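Local structure of MmeI (Methylophilus methylotrophus, 5HR4) at residues A[352-357]-A[402-407]; A[203-208]-A[252-257]; A[682-687]-A[849-854]; A[671-676]-A[689-694]. The protein is a type IIL restriction-modification enzyme that binds DNA and probably methylates the exocyclic amino group of adenine in it, with S-adenosyl-L-methionine as methyl donor. All coordinates share one frame; numbering follows the deposited sequence.

Interaction 1. Residues A[352-357]-A[402-407]; sequences KKLRGL and IQINVD
L354, in the last turn of helix 344-355, opens the contact by setting its CB 4.0 Å from CD1 of I404, an apolar touch made by the tip of the isoleucine. R355 carries most of the rest. Its CG is anti to the backbone N (chi1 175°), and a bend at chi2 (59°) lays the chain across the backbone of 403-404. CG of R355 passes 3.3 Å from OE1 of Q403, while the Q403 carbonyl O lies 3.2 Å above one face of the guanidinium without a hydrogen bond. The end of R355 grips D407 end-on, NH1 to OD1 at 2.7 Å and NH2 to OD2 at 3.0 Å. Both carboxylate oxygens use their syn lone pairs and the two flat groups are nearly coplanar, a bidentate salt bridge. NH1 has a second acceptor in Q408 OE1. An alanine at R355 would probably loosen the loop from the helix end, since both bonds to D407 would go. G356 then leaves the helical conformation. The two segments lead into strands 359-361 and 409-413, neighbouring parallel strands of the methyltransferase sheet; L354 and I404 rest on helix 368-388, V406 on helix 416-440.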
loop_
_atom_site.group_PDB
_atom_site.type_symbol
_atom_site.label_atom_id
_atom_site.label_comp_id
_atom_site.label_asym_id
_atom_site.label_seq_id
_atom_site.Cartn_x
_atom_site.Cartn_y
_atom_site.Cartn_z
ATOM N N LYS A 352 4.349 33.715 -12.018
ATOM C CA LYS A 352 5.513 33.683 -11.140
ATOM C C LYS A 352 5.263 32.783 -9.944
ATOM O O LYS A 352 6.183 32.089 -9.493
ATOM C CB LYS A 352 5.886 35.095 -10.679
ATOM N N LYS A 353 4.022 32.744 -9.445
ATOM C CA LYS A 353 3.702 31.808 -8.372
ATOM C C LYS A 353 3.833 30.362 -8.839
ATOM O O LYS A 353 4.320 29.511 -8.087
ATOM C CB LYS A 353 2.297 32.054 -7.816
ATOM C CG LYS A 353 2.088 31.376 -6.454
ATOM C CD LYS A 353 0.775 30.596 -6.369
ATOM C CE LYS A 353 -0.368 31.460 -5.863
ATOM N NZ LYS A 353 -1.628 30.684 -5.678
ATOM N N LEU A 354 3.414 30.060 -10.075
ATOM C CA LEU A 354 3.581 28.700 -10.580
ATOM C C LEU A 354 5.055 28.343 -10.727
ATOM O O LEU A 354 5.462 27.231 -10.384
ATOM C CB LEU A 354 2.837 28.510 -11.908
ATOM C CG LEU A 354 1.293 28.533 -11.852
ATOM C CD1 LEU A 354 0.650 28.382 -13.222
ATOM C CD2 LEU A 354 0.759 27.451 -10.942
ATOM N N ARG A 355 5.883 29.284 -11.193
ATOM C CA ARG A 355 7.300 28.993 -11.399
ATOM C C ARG A 355 8.018 28.681 -10.091
ATOM O O ARG A 355 8.987 27.914 -10.088
ATOM C CB ARG A 355 7.992 30.167 -12.096
ATOM C CG ARG A 355 9.518 30.017 -12.268
ATOM C CD ARG A 355 9.895 28.772 -13.080
ATOM N NE ARG A 355 11.344 28.654 -13.233
ATOM C CZ ARG A 355 12.028 27.510 -13.268
ATOM N NH1 ARG A 355 11.414 26.341 -13.162
ATOM N NH2 ARG A 355 13.342 27.539 -13.417
ATOM N N GLY A 356 7.565 29.254 -8.977
ATOM C CA GLY A 356 8.243 29.083 -7.708
ATOM C C GLY A 356 7.777 27.921 -6.856
ATOM O O GLY A 356 8.215 27.814 -5.708
ATOM N N LEU A 357 6.896 27.055 -7.372
ATOM C CA LEU A 357 6.375 25.916 -6.620
ATOM C C LEU A 357 7.332 24.734 -6.724
ATOM O O LEU A 357 7.794 24.402 -7.820
ATOM C CB LEU A 357 5.004 25.503 -7.150
ATOM C CG LEU A 357 3.748 26.346 -6.955
ATOM C CD1 LEU A 357 2.609 25.635 -7.660
ATOM C CD2 LEU A 357 3.402 26.534 -5.483
ATOM N N ILE A 402 7.560 30.979 -21.633
ATOM C CA ILE A 402 7.532 29.788 -20.779
ATOM C C ILE A 402 8.452 29.945 -19.573
ATOM O O ILE A 402 9.438 30.695 -19.602
ATOM C CB ILE A 402 7.924 28.539 -21.587
ATOM C CG1 ILE A 402 7.415 27.265 -20.901
ATOM C CG2 ILE A 402 9.428 28.470 -21.746
ATOM C CD1 ILE A 402 7.374 26.039 -21.814
ATOM N N GLN A 403 8.130 29.222 -18.500
ATOM C CA GLN A 403 8.910 29.289 -17.266
ATOM C C GLN A 403 9.081 27.934 -16.579
ATOM O O GLN A 403 10.212 27.528 -16.264
ATOM C CB GLN A 403 8.270 30.279 -16.298
ATOM C CG GLN A 403 8.636 31.716 -16.580
ATOM C CD GLN A 403 8.497 32.572 -15.345
ATOM O OE1 GLN A 403 9.289 32.461 -14.407
ATOM N NE2 GLN A 403 7.479 33.422 -15.323
ATOM N N ILE A 404 7.960 27.236 -16.362
ATOM C CA ILE A 404 7.940 25.995 -15.599
ATOM C C ILE A 404 8.934 24.978 -16.163
ATOM O O ILE A 404 9.142 24.885 -17.382
ATOM C CB ILE A 404 6.490 25.483 -15.577
ATOM C CG1 ILE A 404 5.653 26.495 -14.798
ATOM C CG2 ILE A 404 6.359 24.127 -14.914
ATOM C CD1 ILE A 404 4.186 26.354 -15.009
ATOM N N ASN A 405 9.591 24.234 -15.270
ATOM C CA ASN A 405 10.681 23.364 -15.699
ATOM C C ASN A 405 10.985 22.339 -14.611
ATOM O O ASN A 405 10.580 22.476 -13.452
ATOM C CB ASN A 405 11.939 24.174 -16.047
ATOM C CG ASN A 405 12.691 23.606 -17.245
ATOM O OD1 ASN A 405 12.630 22.400 -17.536
ATOM N ND2 ASN A 405 13.400 24.472 -17.946
ATOM N N VAL A 406 11.738 21.312 -15.012
ATOM C CA VAL A 406 12.039 20.175 -14.148
ATOM C C VAL A 406 12.833 20.568 -12.909
ATOM O O VAL A 406 12.777 19.863 -11.903
ATOM C CB VAL A 406 12.778 19.098 -14.964
ATOM C CG1 VAL A 406 11.890 18.630 -16.096
ATOM C CG2 VAL A 406 14.069 19.677 -15.542
ATOM N N ASP A 407 13.540 21.678 -12.930
ATOM C CA ASP A 407 14.253 22.030 -11.687
ATOM C C ASP A 407 13.323 22.323 -10.542
ATOM O O ASP A 407 13.772 22.753 -9.493
ATOM C CB ASP A 407 15.207 23.218 -11.898
ATOM C CG ASP A 407 14.536 24.430 -12.548
ATOM O OD1 ASP A 407 13.307 24.607 -12.431
ATOM O OD2 ASP A 407 15.268 25.239 -13.168
#

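Interaction 2. Residues A[203-208]-A[252-257]; sequences TIFEKS and AAFPYI
Two irregular loops approach with no hydrogen bond between them, nearest at the CA atoms of F205 and F254, 6.1 Å apart. The motif at their centre is a T-shaped (edge-to-face) aromatic pair, in the helical part of the chain matched by the helicase spacer family. F254 turns its CD1-CE1 edge onto the face of F205, with CD1 over the ring centre; the centroids are 4.8 Å apart and the planes stand at 87°. P255 crosses the F205 side chain at about a right angle, CD lying 3.4 Å from CD1 of F205, while its CG reaches the carbonyl O of I204, also at 3.4 Å. A serine in place of F205 would probably leave both F254 and P255 without their main partner across the loops and loosen their packing. The F205 backbone is hydrogen-bonded to A199 of helix 183-200, and its side chain lies about 9 Å from that of D201, a calcium ligand. L209 of helix 209-217 touches A253 and F254. Aliphatic groups extend the contact: I257 brings CD1 near the plane of the F205 ring, at its edge, and sets the same methyl 3.9 Å from CG2 of I204.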
loop_
_atom_site.group_PDB
_atom_site.type_symbol
_atom_site.label_atom_id
_atom_site.label_comp_id
_atom_site.label_asym_id
_atom_site.label_seq_id
_atom_site.Cartn_x
_atom_site.Cartn_y
_atom_site.Cartn_z
ATOM N N THR A 203 11.035 14.707 -32.735
ATOM C CA THR A 203 11.871 15.544 -33.570
ATOM C C THR A 203 13.213 15.859 -32.929
ATOM O O THR A 203 13.900 16.780 -33.383
ATOM C CB THR A 203 11.120 16.823 -33.892
ATOM O OG1 THR A 203 10.628 17.380 -32.664
ATOM C CG2 THR A 203 9.944 16.488 -34.802
ATOM N N ILE A 204 13.601 15.123 -31.888
ATOM C CA ILE A 204 14.880 15.384 -31.241
ATOM C C ILE A 204 16.026 14.910 -32.126
ATOM O O ILE A 204 16.938 15.680 -32.451
ATOM C CB ILE A 204 14.937 14.731 -29.853
ATOM C CG1 ILE A 204 13.858 15.329 -28.958
ATOM C CG2 ILE A 204 16.303 14.980 -29.256
ATOM C CD1 ILE A 204 13.856 14.780 -27.565
ATOM N N PHE A 205 16.013 13.630 -32.494
ATOM C CA PHE A 205 16.746 13.150 -33.656
ATOM C C PHE A 205 15.827 13.207 -34.872
ATOM O O PHE A 205 14.601 13.163 -34.744
ATOM C CB PHE A 205 17.223 11.699 -33.496
ATOM C CG PHE A 205 18.027 11.418 -32.255
ATOM C CD1 PHE A 205 18.506 12.429 -31.449
ATOM C CD2 PHE A 205 18.331 10.105 -31.920
ATOM C CE1 PHE A 205 19.255 12.140 -30.313
ATOM C CE2 PHE A 205 19.085 9.811 -30.794
ATOM C CZ PHE A 205 19.547 10.831 -29.991
ATOM N N GLU A 206 16.432 13.286 -36.060
ATOM C CA GLU A 206 15.706 12.974 -37.281
ATOM C C GLU A 206 15.031 11.623 -37.127
ATOM O O GLU A 206 15.581 10.708 -36.514
ATOM C CB GLU A 206 16.637 12.915 -38.492
ATOM C CG GLU A 206 17.260 14.217 -38.949
ATOM C CD GLU A 206 18.182 13.990 -40.146
ATOM O OE1 GLU A 206 17.793 13.199 -41.040
ATOM O OE2 GLU A 206 19.300 14.564 -40.183
ATOM N N LYS A 207 13.842 11.498 -37.708
ATOM C CA LYS A 207 13.013 10.315 -37.525
ATOM C C LYS A 207 13.815 9.044 -37.752
ATOM O O LYS A 207 14.428 8.860 -38.808
ATOM C CB LYS A 207 11.811 10.368 -38.475
ATOM C CG LYS A 207 10.662 9.456 -38.059
ATOM C CD LYS A 207 9.290 10.074 -38.381
ATOM C CE LYS A 207 8.156 9.296 -37.688
ATOM N NZ LYS A 207 6.781 9.793 -38.027
ATOM N N SER A 208 13.839 8.193 -36.732
ATOM C CA SER A 208 14.432 6.858 -36.795
ATOM C C SER A 208 15.952 6.875 -36.977
ATOM O O SER A 208 16.535 5.876 -37.405
ATOM C CB SER A 208 13.777 6.028 -37.904
ATOM O OG SER A 208 12.442 5.693 -37.552
ATOM N N ALA A 252 27.502 12.435 -37.165
ATOM C CA ALA A 252 27.352 13.882 -37.069
ATOM C C ALA A 252 25.892 14.336 -37.170
ATOM O O ALA A 252 25.585 15.473 -36.809
ATOM C CB ALA A 252 28.225 14.561 -38.137
ATOM N N ALA A 253 24.977 13.478 -37.610
ATOM C CA ALA A 253 23.578 13.877 -37.669
ATOM C C ALA A 253 22.912 13.940 -36.300
ATOM O O ALA A 253 21.789 14.437 -36.209
ATOM C CB ALA A 253 22.801 12.929 -38.581
ATOM N N PHE A 254 23.535 13.492 -35.291
ATOM C CA PHE A 254 22.875 13.473 -33.988
ATOM C C PHE A 254 23.126 14.774 -33.245
ATOM O O PHE A 254 24.255 15.264 -33.219
ATOM C CB PHE A 254 23.380 12.313 -33.132
ATOM C CG PHE A 254 22.878 10.983 -33.566
ATOM C CD1 PHE A 254 21.728 10.452 -33.011
ATOM C CD2 PHE A 254 23.542 10.268 -34.536
ATOM C CE1 PHE A 254 21.249 9.220 -33.420
ATOM C CE2 PHE A 254 23.073 9.038 -34.947
ATOM C CZ PHE A 254 21.920 8.515 -34.392
ATOM N N PRO A 255 22.111 15.335 -32.610
ATOM C CA PRO A 255 22.283 16.644 -31.970
ATOM C C PRO A 255 23.114 16.525 -30.709
ATOM O O PRO A 255 23.278 15.443 -30.146
ATOM C CB PRO A 255 20.847 17.058 -31.634
ATOM C CG PRO A 255 20.154 15.705 -31.356
ATOM C CD PRO A 255 20.789 14.731 -32.317
ATOM N N TYR A 256 23.597 17.669 -30.250
ATOM C CA TYR A 256 24.169 17.789 -28.913
ATOM C C TYR A 256 23.054 17.808 -27.861
ATOM O O TYR A 256 22.084 18.574 -27.980
ATOM C CB TYR A 256 25.032 19.057 -28.859
ATOM C CG TYR A 256 25.466 19.543 -27.490
ATOM C CD1 TYR A 256 26.334 18.794 -26.693
ATOM C CD2 TYR A 256 25.039 20.783 -27.006
ATOM C CE1 TYR A 256 26.737 19.259 -25.434
ATOM C CE2 TYR A 256 25.435 21.252 -25.755
ATOM C CZ TYR A 256 26.287 20.495 -24.969
ATOM O OH TYR A 256 26.670 20.977 -23.716
ATOM N N ILE A 257 23.172 16.951 -26.836
ATOM C CA ILE A 257 22.126 16.794 -25.824
ATOM C C ILE A 257 22.598 17.249 -24.433
ATOM O O ILE A 257 21.899 18.000 -23.744
ATOM C CB ILE A 257 21.610 15.339 -25.789
ATOM C CG1 ILE A 257 21.129 14.921 -27.175
ATOM C CG2 ILE A 257 20.472 15.197 -24.804
ATOM C CD1 ILE A 257 19.745 15.475 -27.488
#

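Interaction 3. Residues A[682-687]-A[849-854]; sequences FINNTS and NESLAG
The end of helix 679-683 meets the start of helix 852-856. The close-packed part gathers round A853. Its N donates to the carbonyl O of I683 at 2.9 Å, in the carbonyl plane, and its CB sits 3.7 Å from CG2 of I683 and 3.4 Å from OD1 of N684, an amide whose ND2 is hydrogen-bonded to D680. Beside this, L852 brings CD1 obliquely to the F682 ring, 3.5 Å from CE2, and P750 of strand 746-750 backs both F682 and I683. S851 is the N-cap: with chi1 at 81° its OG stands between the backbone N and the carbonyl carbon and accepts from G854 N at 3.2 Å. The other side is looser and wet. A water accepts from L852 N at 2.5 Å and donates to F682 O, bridging the helix ends, and N685 merely brings its CB to 4.1 Å from CB of S851. I683 and N684 also pack on the phosphate backbone of bound DNA. The chemistry is thus that of complementary helix termini: amide N-H groups of a helix start meet carbonyl oxygens of a helix end, directly or through water, joining the target recognition and C-terminal parts of the chain.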
loop_
_atom_site.group_PDB
_atom_site.type_symbol
_atom_site.label_atom_id
_atom_site.label_comp_id
_atom_site.label_asym_id
_atom_site.label_seq_id
_atom_site.Cartn_x
_atom_site.Cartn_y
_atom_site.Cartn_z
ATOM N N PHE A 682 -15.241 -23.428 11.258
ATOM C CA PHE A 682 -16.386 -23.116 12.111
ATOM C C PHE A 682 -17.459 -22.342 11.345
ATOM O O PHE A 682 -18.637 -22.709 11.366
ATOM C CB PHE A 682 -15.898 -22.308 13.325
ATOM C CG PHE A 682 -17.002 -21.762 14.189
ATOM C CD1 PHE A 682 -17.607 -22.559 15.150
ATOM C CD2 PHE A 682 -17.431 -20.454 14.048
ATOM C CE1 PHE A 682 -18.613 -22.070 15.953
ATOM C CE2 PHE A 682 -18.444 -19.948 14.852
ATOM C CZ PHE A 682 -19.039 -20.758 15.804
ATOM N N ILE A 683 -17.061 -21.257 10.680
ATOM C CA ILE A 683 -17.973 -20.493 9.836
ATOM C C ILE A 683 -18.623 -21.383 8.780
ATOM O O ILE A 683 -19.809 -21.220 8.461
ATOM C CB ILE A 683 -17.218 -19.313 9.197
ATOM C CG1 ILE A 683 -17.081 -18.178 10.208
ATOM C CG2 ILE A 683 -17.912 -18.846 7.941
ATOM C CD1 ILE A 683 -15.975 -17.219 9.907
ATOM N N ASN A 684 -17.877 -22.331 8.222
ATOM C CA ASN A 684 -18.333 -23.074 7.058
ATOM C C ASN A 684 -18.719 -24.504 7.379
ATOM O O ASN A 684 -18.920 -25.306 6.456
ATOM C CB ASN A 684 -17.262 -23.068 5.982
ATOM C CG ASN A 684 -17.030 -21.712 5.462
ATOM O OD1 ASN A 684 -17.990 -20.985 5.198
ATOM N ND2 ASN A 684 -15.761 -21.309 5.362
ATOM N N ASN A 685 -18.799 -24.845 8.658
ATOM C CA ASN A 685 -19.157 -26.192 9.085
ATOM C C ASN A 685 -18.354 -27.260 8.336
ATOM O O ASN A 685 -18.911 -28.194 7.760
ATOM C CB ASN A 685 -20.657 -26.422 8.915
ATOM C CG ASN A 685 -21.208 -27.313 9.978
ATOM O OD1 ASN A 685 -20.870 -27.165 11.152
ATOM N ND2 ASN A 685 -22.038 -28.272 9.583
ATOM N N THR A 686 -17.033 -27.111 8.335
ATOM C CA THR A 686 -16.141 -28.098 7.740
ATOM C C THR A 686 -15.471 -28.910 8.846
ATOM O O THR A 686 -15.291 -28.417 9.964
ATOM C CB THR A 686 -15.095 -27.416 6.846
ATOM O OG1 THR A 686 -15.762 -26.764 5.767
ATOM C CG2 THR A 686 -14.118 -28.426 6.250
ATOM N N SER A 687 -15.124 -30.167 8.548
ATOM C CA SER A 687 -14.598 -31.086 9.554
ATOM C C SER A 687 -13.088 -31.243 9.412
ATOM O O SER A 687 -12.583 -31.537 8.318
ATOM C CB SER A 687 -15.276 -32.457 9.473
ATOM N N ASN A 849 -28.393 -28.190 7.770
ATOM C CA ASN A 849 -27.552 -28.073 6.576
ATOM C C ASN A 849 -27.410 -26.654 5.993
ATOM O O ASN A 849 -27.173 -26.481 4.788
ATOM C CB ASN A 849 -28.045 -29.061 5.504
ATOM C CG ASN A 849 -29.348 -28.672 4.894
ATOM O OD1 ASN A 849 -30.412 -29.029 5.391
ATOM N ND2 ASN A 849 -29.282 -27.972 3.774
ATOM N N GLU A 850 -27.515 -25.628 6.835
ATOM C CA GLU A 850 -26.992 -24.310 6.509
ATOM C C GLU A 850 -25.801 -24.058 7.427
ATOM O O GLU A 850 -25.931 -24.155 8.653
ATOM C CB GLU A 850 -28.061 -23.220 6.671
ATOM C CG GLU A 850 -27.998 -22.065 5.639
ATOM C CD GLU A 850 -28.462 -22.490 4.247
ATOM O OE1 GLU A 850 -29.350 -23.358 4.168
ATOM O OE2 GLU A 850 -27.935 -21.975 3.232
ATOM N N SER A 851 -24.637 -23.782 6.837
ATOM C CA SER A 851 -23.481 -23.346 7.610
ATOM C C SER A 851 -23.749 -21.952 8.176
ATOM O O SER A 851 -24.673 -21.253 7.750
ATOM C CB SER A 851 -22.219 -23.346 6.742
ATOM O OG SER A 851 -22.130 -22.177 5.931
ATOM N N LEU A 852 -22.948 -21.541 9.160
ATOM C CA LEU A 852 -23.110 -20.181 9.666
ATOM C C LEU A 852 -22.851 -19.157 8.573
ATOM O O LEU A 852 -23.416 -18.057 8.607
ATOM C CB LEU A 852 -22.188 -19.921 10.853
ATOM C CG LEU A 852 -22.586 -20.612 12.149
ATOM C CD1 LEU A 852 -21.557 -20.340 13.245
ATOM C CD2 LEU A 852 -23.968 -20.156 12.557
ATOM N N ALA A 853 -22.018 -19.497 7.589
ATOM C CA ALA A 853 -21.832 -18.583 6.469
ATOM C C ALA A 853 -23.145 -18.388 5.724
ATOM O O ALA A 853 -23.583 -17.255 5.503
ATOM C CB ALA A 853 -20.743 -19.099 5.531
ATOM N N GLY A 854 -23.813 -19.489 5.375
ATOM C CA GLY A 854 -25.066 -19.389 4.643
ATOM C C GLY A 854 -26.148 -18.664 5.412
ATOM O O GLY A 854 -26.958 -17.944 4.821
HETATM O O HOH W 1 -21.529 -23.284 10.208
#

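Interaction 4. Residues A[671-676]-A[689-694]; sequences KYFRRF and WCLWLD
Backbone bonds form the innermost layer. R674 and C690 are an antiparallel hydrogen-bonded pair, R674 N to C690 O and C690 N to R674 O both measuring 3.0 Å, each nearly along its C=O axis. Past the strand end, W692 N gives an almost straight bond to Y672 O, 2.8 Å and 170°. Side chains pack on this ladder. On one face, L691 places CD1 over the F673 ring as a CH-pi contact, 4.3 Å from the centroid, while W689 CB meets that ring at its edge. L693 lays CD2 over a face of Y672, 4.0 Å from CG. On the other face, SG of C690 stands obliquely 5.0 Å from the F676 ring centroid, a sulfur-aromatic contact, and the R674 guanidinium runs nearly parallel to the W692 indole, NH1 lying 3.7 Å from CD1. R675 and W689 lie side by side: CG of R675 is over the indole, 3.5 Å from CZ3, and CH2 of W689 faces the guanidinium centre, the planes 42° apart. A second shell orients these groups. D656 takes the W689 NE1 hydrogen, F654 meets F673 and F736 meets W692 edge-to-face, and I770 backs R674, C690, F676 and W692. The whole is an antiparallel strand pair, the two inner strands of a four-stranded mixed sheet in the target recognition domain, flanked by strands 653-655 and 770-771.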
loop_
_atom_site.group_PDB
_atom_site.type_symbol
_atom_site.label_atom_id
_atom_site.label_comp_id
_atom_site.label_asym_id
_atom_site.label_seq_id
_atom_site.Cartn_x
_atom_site.Cartn_y
_atom_site.Cartn_z
ATOM N N LYS A 671 -7.577 -42.742 20.360
ATOM C CA LYS A 671 -7.718 -42.077 21.652
ATOM C C LYS A 671 -7.184 -40.643 21.645
ATOM O O LYS A 671 -7.554 -39.850 22.521
ATOM C CB LYS A 671 -6.999 -42.903 22.730
ATOM N N TYR A 672 -6.329 -40.293 20.679
ATOM C CA TYR A 672 -5.638 -39.009 20.667
ATOM C C TYR A 672 -6.168 -38.017 19.634
ATOM O O TYR A 672 -5.749 -36.855 19.650
ATOM C CB TYR A 672 -4.136 -39.232 20.437
ATOM C CG TYR A 672 -3.476 -39.886 21.622
ATOM C CD1 TYR A 672 -3.582 -39.322 22.885
ATOM C CD2 TYR A 672 -2.794 -41.088 21.493
ATOM C CE1 TYR A 672 -3.002 -39.919 23.989
ATOM C CE2 TYR A 672 -2.208 -41.698 22.593
ATOM C CZ TYR A 672 -2.316 -41.106 23.844
ATOM O OH TYR A 672 -1.736 -41.690 24.956
ATOM N N PHE A 673 -7.054 -38.438 18.738
ATOM C CA PHE A 673 -7.688 -37.515 17.813
ATOM C C PHE A 673 -8.770 -36.728 18.517
ATOM O O PHE A 673 -9.497 -37.254 19.361
ATOM C CB PHE A 673 -8.306 -38.254 16.631
ATOM C CG PHE A 673 -7.316 -38.656 15.606
ATOM C CD1 PHE A 673 -6.647 -39.848 15.719
ATOM C CD2 PHE A 673 -7.038 -37.827 14.535
ATOM C CE1 PHE A 673 -5.727 -40.219 14.774
ATOM C CE2 PHE A 673 -6.114 -38.185 13.585
ATOM C CZ PHE A 673 -5.454 -39.385 13.704
ATOM N N ARG A 674 -8.870 -35.458 18.162
ATOM C CA ARG A 674 -9.939 -34.606 18.645
ATOM C C ARG A 674 -10.285 -33.652 17.511
ATOM O O ARG A 674 -9.476 -33.437 16.600
ATOM C CB ARG A 674 -9.522 -33.871 19.930
ATOM C CG ARG A 674 -9.488 -34.721 21.225
ATOM C CD ARG A 674 -9.469 -33.759 22.400
ATOM N NE ARG A 674 -9.618 -34.360 23.722
ATOM C CZ ARG A 674 -9.359 -33.696 24.850
ATOM N NH1 ARG A 674 -8.935 -32.436 24.794
ATOM N NH2 ARG A 674 -9.496 -34.280 26.031
ATOM N N ARG A 675 -11.509 -33.109 17.552
ATOM C CA ARG A 675 -11.975 -32.206 16.497
ATOM C C ARG A 675 -11.210 -30.894 16.534
ATOM O O ARG A 675 -10.944 -30.340 17.605
ATOM C CB ARG A 675 -13.473 -31.914 16.638
ATOM C CG ARG A 675 -14.372 -33.096 16.336
ATOM C CD ARG A 675 -15.837 -32.842 16.694
ATOM N NE ARG A 675 -16.581 -34.099 16.754
ATOM C CZ ARG A 675 -17.039 -34.752 15.687
ATOM N NH1 ARG A 675 -16.840 -34.266 14.466
ATOM N NH2 ARG A 675 -17.695 -35.893 15.839
ATOM N N PHE A 676 -10.890 -30.370 15.356
ATOM C CA PHE A 676 -10.080 -29.164 15.232
ATOM C C PHE A 676 -10.864 -28.139 14.432
ATOM O O PHE A 676 -11.239 -28.411 13.287
ATOM C CB PHE A 676 -8.768 -29.499 14.535
ATOM C CG PHE A 676 -7.795 -28.389 14.494
ATOM C CD1 PHE A 676 -7.135 -27.986 15.648
ATOM C CD2 PHE A 676 -7.471 -27.790 13.290
ATOM C CE1 PHE A 676 -6.186 -26.967 15.605
ATOM C CE2 PHE A 676 -6.531 -26.762 13.234
ATOM C CZ PHE A 676 -5.882 -26.356 14.398
ATOM N N TRP A 689 -9.425 -32.543 11.973
ATOM C CA TRP A 689 -8.978 -33.252 13.164
ATOM C C TRP A 689 -7.522 -32.935 13.473
ATOM O O TRP A 689 -6.701 -32.761 12.566
ATOM C CB TRP A 689 -9.130 -34.760 12.987
ATOM C CG TRP A 689 -10.524 -35.194 12.694
ATOM C CD1 TRP A 689 -11.107 -35.314 11.468
ATOM C CD2 TRP A 689 -11.521 -35.572 13.653
ATOM N NE1 TRP A 689 -12.403 -35.740 11.602
ATOM C CE2 TRP A 689 -12.684 -35.903 12.934
ATOM C CE3 TRP A 689 -11.539 -35.664 15.053
ATOM C CZ2 TRP A 689 -13.865 -36.319 13.564
ATOM C CZ3 TRP A 689 -12.713 -36.082 15.682
ATOM C CH2 TRP A 689 -13.858 -36.405 14.933
ATOM N N CYS A 690 -7.191 -32.913 14.766
ATOM C CA CYS A 690 -5.807 -32.829 15.197
ATOM C C CYS A 690 -5.444 -34.003 16.098
ATOM O O CYS A 690 -6.300 -34.553 16.795
ATOM C CB CYS A 690 -5.527 -31.520 15.942
ATOM S SG CYS A 690 -6.370 -31.322 17.550
ATOM N N LEU A 691 -4.160 -34.389 16.059
ATOM C CA LEU A 691 -3.543 -35.234 17.078
ATOM C C LEU A 691 -3.301 -34.391 18.319
ATOM O O LEU A 691 -2.430 -33.517 18.307
ATOM C CB LEU A 691 -2.214 -35.789 16.583
ATOM C CG LEU A 691 -2.129 -37.251 16.155
ATOM C CD1 LEU A 691 -2.946 -38.147 17.064
ATOM C CD2 LEU A 691 -2.655 -37.330 14.775
ATOM N N TRP A 692 -4.040 -34.646 19.400
ATOM C CA TRP A 692 -3.929 -33.831 20.615
ATOM C C TRP A 692 -3.158 -34.622 21.669
ATOM O O TRP A 692 -3.705 -35.522 22.316
ATOM C CB TRP A 692 -5.299 -33.396 21.121
ATOM C CG TRP A 692 -5.213 -32.473 22.280
ATOM C CD1 TRP A 692 -5.479 -32.765 23.586
ATOM C CD2 TRP A 692 -4.811 -31.101 22.249
ATOM N NE1 TRP A 692 -5.280 -31.657 24.373
ATOM C CE2 TRP A 692 -4.867 -30.619 23.574
ATOM C CE3 TRP A 692 -4.424 -30.227 21.226
ATOM C CZ2 TRP A 692 -4.544 -29.304 23.905
ATOM C CZ3 TRP A 692 -4.106 -28.917 21.554
ATOM C CH2 TRP A 692 -4.168 -28.470 22.886
ATOM N N LEU A 693 -1.891 -34.248 21.868
ATOM C CA LEU A 693 -0.949 -35.006 22.682
ATOM C C LEU A 693 -0.593 -34.345 24.005
ATOM O O LEU A 693 0.195 -34.922 24.764
ATOM C CB LEU A 693 0.325 -35.262 21.882
ATOM C CG LEU A 693 -0.015 -35.946 20.561
ATOM C CD1 LEU A 693 1.166 -35.949 19.635
ATOM C CD2 LEU A 693 -0.492 -37.361 20.834
ATOM N N ASP A 694 -1.148 -33.167 24.310
ATOM C CA ASP A 694 -0.975 -32.565 25.629
ATOM C C ASP A 694 -1.384 -33.568 26.703
ATOM O O ASP A 694 -2.562 -33.931 26.815
ATOM C CB ASP A 694 -1.786 -31.267 25.764
ATOM C CG ASP A 694 -1.374 -30.434 26.983
ATOM O OD1 ASP A 694 -0.155 -30.292 27.242
ATOM O OD2 ASP A 694 -2.271 -29.917 27.682
#

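How the interactions relate
The contacts fall into two distant groups on opposite sides of the chain's centre. Interactions 1 and 2 lie with their centres 27 Å apart and do not touch: the first is a salt bridge between a helix end and a loop, just ahead of two neighbouring strands of the methyltransferase sheet, the second an aromatic and aliphatic packing of two loops, with four of its seven touching residues buried. Interactions 3 and 4 share neighbouring elements, for helix 679-683 belongs to the connection between strands 673-677 and 688-691. Interaction 4 is a partly buried strand pairing with aromatic faces, whereas interaction 3 is a surface contact of helix ends, partly water-mediated. These two lie close to bound DNA; interactions 1 and 2 are over 20 Å from it.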